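Local coordinates for protein L-methionine gamma-lyase (Fusobacterium nucleatum subsp. nucleatum, PDB 6LXU) that belongs to the Cys/Met metabolism family of PLP-dependent enzymes, carries its pyridoxal phosphate cofactor covalently attached to the chain, and assembles from four copies, at residues P31-S36 against N64-V69; G83-S88 against A246-Q251. All coordinates share one frame; numbering follows the deposited sequence. Where two conformers were deposited one is given.

Contact 1: P31-S36 against N64-V69; sequences PIYQTS and NPTTTV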
# COMPACT_ATOMS: atom_id res chain seq x y z
N PRO A 31 -8.32 7.25 6.48
CA PRO A 31 -6.95 6.76 6.73
C PRO A 31 -6.86 5.24 6.71
O PRO A 31 -7.83 4.54 7.05
CB PRO A 31 -6.62 7.32 8.11
CG PRO A 31 -7.52 8.51 8.24
CD PRO A 31 -8.75 8.20 7.52
N ILE A 32 -5.68 4.75 6.34
CA ILE A 32 -5.41 3.31 6.34
C ILE A 32 -4.78 3.01 7.69
O ILE A 32 -3.62 3.32 7.92
CB ILE A 32 -4.52 2.88 5.17
CG1 ILE A 32 -5.04 3.46 3.85
CG2 ILE A 32 -4.45 1.36 5.13
CD1 ILE A 32 -4.16 3.16 2.65
N TYR A 33 -5.57 2.39 8.58
CA TYR A 33 -5.10 2.06 9.90
C TYR A 33 -4.40 0.69 9.82
O TYR A 33 -4.93 -0.35 10.25
CB TYR A 33 -6.27 2.15 10.91
CG TYR A 33 -6.83 3.63 11.09
CD1 TYR A 33 -6.09 4.58 11.74
CD2 TYR A 33 -8.08 3.99 10.60
CE1 TYR A 33 -6.58 5.86 11.94
CE2 TYR A 33 -8.57 5.28 10.80
CZ TYR A 33 -7.81 6.21 11.46
OH TYR A 33 -8.31 7.48 11.64
N GLN A 34 -3.21 0.71 9.22
CA GLN A 34 -2.44 -0.49 8.96
C GLN A 34 -1.69 -0.85 10.25
O GLN A 34 -0.51 -0.57 10.42
CB GLN A 34 -1.51 -0.27 7.75
CG GLN A 34 -0.85 -1.55 7.29
CD GLN A 34 -1.75 -2.46 6.49
OE1 GLN A 34 -2.52 -1.99 5.66
NE2 GLN A 34 -1.65 -3.77 6.70
N THR A 35 -2.46 -1.46 11.16
CA THR A 35 -2.00 -1.77 12.51
C THR A 35 -2.51 -3.13 12.90
O THR A 35 -3.58 -3.55 12.45
CB THR A 35 -2.48 -0.71 13.53
OG1 THR A 35 -1.70 -0.84 14.72
CG2 THR A 35 -3.97 -0.81 13.86
N SER A 36 -1.75 -3.83 13.74
CA SER A 36 -2.27 -5.05 14.38
C SER A 36 -2.99 -4.69 15.67
O SER A 36 -4.09 -5.18 15.92
CB SER A 36 -1.14 -6.03 14.67
OG SER A 36 -0.16 -5.45 15.48
N ASN A 64 -11.28 -2.95 13.20
CA ASN A 64 -10.30 -1.95 12.82
C ASN A 64 -11.07 -0.76 12.24
O ASN A 64 -12.04 -0.98 11.53
CB ASN A 64 -9.35 -2.57 11.77
CG ASN A 64 -8.37 -1.59 11.18
OD1 ASN A 64 -8.73 -0.72 10.39
ND2 ASN A 64 -7.09 -1.73 11.55
N PRO A 65 -10.64 0.48 12.52
CA PRO A 65 -11.46 1.61 12.06
C PRO A 65 -11.63 1.71 10.55
O PRO A 65 -12.70 2.10 10.09
CB PRO A 65 -10.80 2.84 12.67
CG PRO A 65 -9.62 2.37 13.41
CD PRO A 65 -9.52 0.89 13.37
N THR A 66 -10.59 1.41 9.77
CA THR A 66 -10.75 1.39 8.31
C THR A 66 -11.80 0.37 7.91
O THR A 66 -12.72 0.63 7.14
CB THR A 66 -9.41 1.13 7.60
OG1 THR A 66 -8.42 2.04 8.08
CG2 THR A 66 -9.57 1.22 6.09
N THR A 67 -11.68 -0.83 8.47
CA THR A 67 -12.61 -1.90 8.16
C THR A 67 -14.04 -1.57 8.61
O THR A 67 -14.99 -1.92 7.93
CB THR A 67 -12.10 -3.20 8.78
OG1 THR A 67 -10.74 -3.34 8.36
CG2 THR A 67 -12.90 -4.38 8.33
N THR A 68 -14.16 -0.91 9.76
CA THR A 68 -15.49 -0.50 10.23
C THR A 68 -16.23 0.36 9.21
O THR A 68 -17.44 0.19 9.01
CB THR A 68 -15.38 0.25 11.56
OG1 THR A 68 -14.91 -0.68 12.53
CG2 THR A 68 -16.73 0.82 12.01
N VAL A 69 -15.52 1.28 8.57
CA VAL A 69 -16.14 2.11 7.53
C VAL A 69 -16.69 1.26 6.41
O VAL A 69 -17.82 1.46 5.98
CB VAL A 69 -15.17 3.18 7.02
CG1 VAL A 69 -15.72 3.89 5.79
CG2 VAL A 69 -14.90 4.18 8.13
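Tyr33 and Thr66 are the nearest CA pair across the two segments, 5.9 Å apart, where the irregular segment 31-36 passes the first turn of the helix starting at Pro65. Thr66 OG1 is gripped from two directions: it donates to Pro31 O (2.8 Å) and accepts from Tyr33 N (2.9 Å) in a nearly straight bond of 168°. Chi1 of -52° sets Thr66 OG1 anti to its own carbonyl carbon, which turns the hydroxyl toward segment 31-36. Asn64 is the N-cap of helix 65-78; its OD1 accepts a weak capping bond from Thr66 N, while ND2 donates to Tyr33 O at 2.9 Å, in the carbonyl plane and near its own amide plane. Tyr33 and Gln34 each centre an inverse gamma turn; the weak bond from Thr35 N to Tyr33 O closes the one centred on Gln34. Two prolines flank the tyrosine ring: Pro65 CG sits over one face, 4.0 Å from the Tyr33 ring centroid in a CH-pi contact, and Pro31 CB lies offset toward the rim on the opposite face. Tyr25 of the second subunit meets the Tyr33 ring edge-to-face, and Thr35 OG1 bonds to Thr37 O of its own chain and to Ala29 N of the second subunit.

Contact 2: G83-S88 against A246-Q251; sequences GIAMSS and AVLGPQ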
# COMPACT_ATOMS: atom_id res chain seq x y z
N GLY A 83 -22.57 -4.78 9.33
CA GLY A 83 -21.67 -5.41 8.37
C GLY A 83 -20.47 -6.04 9.04
O GLY A 83 -20.03 -5.59 10.10
N ILE A 84 -19.94 -7.09 8.41
CA ILE A 84 -18.70 -7.73 8.84
C ILE A 84 -17.87 -7.98 7.59
O ILE A 84 -18.39 -8.45 6.59
CB ILE A 84 -18.92 -9.08 9.53
CG1 ILE A 84 -20.13 -9.07 10.45
CG2 ILE A 84 -17.68 -9.48 10.30
CD1 ILE A 84 -20.46 -10.46 10.90
N ALA A 85 -16.57 -7.68 7.67
CA ALA A 85 -15.65 -7.90 6.57
C ALA A 85 -14.69 -9.04 6.87
O ALA A 85 -14.26 -9.24 8.01
CB ALA A 85 -14.86 -6.65 6.27
N MET A 86 -14.35 -9.77 5.80
CA MET A 86 -13.42 -10.89 5.85
C MET A 86 -12.49 -10.81 4.65
O MET A 86 -12.73 -10.08 3.69
CB MET A 86 -14.15 -12.23 5.84
CG MET A 86 -15.05 -12.48 7.03
SD MET A 86 -16.64 -11.63 6.97
CE MET A 86 -17.43 -12.43 8.36
N SER A 87 -11.44 -11.62 4.69
CA SER A 87 -10.39 -11.61 3.67
C SER A 87 -10.69 -12.44 2.42
O SER A 87 -9.82 -12.56 1.56
CB SER A 87 -9.06 -11.98 4.27
OG SER A 87 -9.13 -13.29 4.79
N SER A 88 -11.91 -12.97 2.30
CA SER A 88 -12.41 -13.49 1.02
C SER A 88 -13.91 -13.70 1.15
O SER A 88 -14.44 -13.79 2.26
CB SER A 88 -11.76 -14.82 0.62
OG SER A 88 -12.17 -15.87 1.48
N ALA A 246 -10.35 -15.18 9.12
CA ALA A 246 -10.26 -14.58 7.78
C ALA A 246 -10.29 -13.05 7.88
O ALA A 246 -11.24 -12.40 7.44
CB ALA A 246 -11.37 -15.12 6.91
N VAL A 247 -9.21 -12.49 8.42
CA VAL A 247 -9.13 -11.08 8.75
C VAL A 247 -8.69 -10.27 7.55
O VAL A 247 -7.61 -10.47 7.01
CB VAL A 247 -8.15 -10.84 9.91
CG1 VAL A 247 -8.04 -9.36 10.25
CG2 VAL A 247 -8.58 -11.62 11.15
N LEU A 248 -9.54 -9.32 7.14
CA LEU A 248 -9.24 -8.44 6.01
C LEU A 248 -8.08 -7.49 6.37
O LEU A 248 -8.06 -6.86 7.42
CB LEU A 248 -10.47 -7.64 5.64
CG LEU A 248 -10.35 -6.78 4.38
CD1 LEU A 248 -10.08 -7.62 3.14
CD2 LEU A 248 -11.63 -5.99 4.20
N GLY A 249 -7.13 -7.37 5.46
CA GLY A 249 -6.04 -6.42 5.64
C GLY A 249 -6.56 -4.99 5.53
O GLY A 249 -7.37 -4.70 4.65
N PRO A 250 -6.08 -4.07 6.39
CA PRO A 250 -6.54 -2.69 6.27
C PRO A 250 -6.30 -2.08 4.89
O PRO A 250 -7.15 -1.34 4.40
CB PRO A 250 -5.81 -1.98 7.41
CG PRO A 250 -5.69 -3.04 8.46
CD PRO A 250 -5.39 -4.29 7.68
N GLN A 251 -5.19 -2.42 4.25
CA GLN A 251 -4.95 -1.93 2.88
C GLN A 251 -6.06 -2.36 1.95
O GLN A 251 -6.57 -1.57 1.14
CB GLN A 251 -3.61 -2.43 2.34
CG GLN A 251 -3.34 -1.96 0.92
CD GLN A 251 -3.21 -0.46 0.83
OE1 GLN A 251 -2.46 0.14 1.62
NE2 GLN A 251 -3.91 0.17 -0.12
O HOH W 1 -11.68 -8.81 8.94
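Ser87 and Leu248 come within 4.1 Å of each other at CA, just past the end of strand 82-86, where the loop 246-249 crosses on its way to helix 250-260. That strand is an edge strand of the chain's seven-stranded mixed sheet, antiparallel to its neighbour 223-227, as in the large domain of fold type I PLP-dependent enzymes. The direct backbone bond runs from Ser87 N to Ala246 O (2.9 Å). It is bent, 143° at the hydrogen, and the donor stands well above the carbonyl plane. Ala246 O also faces Met86, with a CA-H...O contact of 3.1 Å from Met86 CA and Met86 CB close by.

Two residues back on the strand and two on in the loop, a water bridges: it donates to Ala85 O (2.8 Å) and accepts from Leu248 N (2.8 Å), joining two backbone groups without a direct bond. The two methyls of Leu248 have different neighbours: CD2 touches Ala85 CB at 3.9 Å, while CD1 lies 3.7 Å from Met86 O.

Further out, Thr67 of helix 65-78 packs on Ala85 and Leu70 on Leu248, and the Met86 side chain rests on Ile235 of helix 229-244. Backbone bonds between Ile84 and Val225 and between Met86 and Gly223 hold the strand in its sheet. Ser87 OG lies against the Ala246 peptide, 3.3 Å from Ala246 C, and hydrogen-bonds to Ser87 OG of the third subunit.

Both contacts are buried, with no exposed residue among those that touch, but they differ in place: the centre of contact 1 lies about 23 Å from the chain centre and is covered partly by other subunits, that of contact 2 about 15 Å. Contact 1 ties an irregular segment to a helix start through hydrogen bonds of a side-chain hydroxyl and a side-chain amide; contact 2 joins a strand end to a loop through one backbone bond, a water and apolar methyls. Helix 65-78, which begins in contact 1, packs through Thr67 on Ala85 of contact 2, and Pro250, starting helix 250-260, meets Tyr33. Both touch the third subunit; the second reaches six residues of contact 1 but one of contact 2.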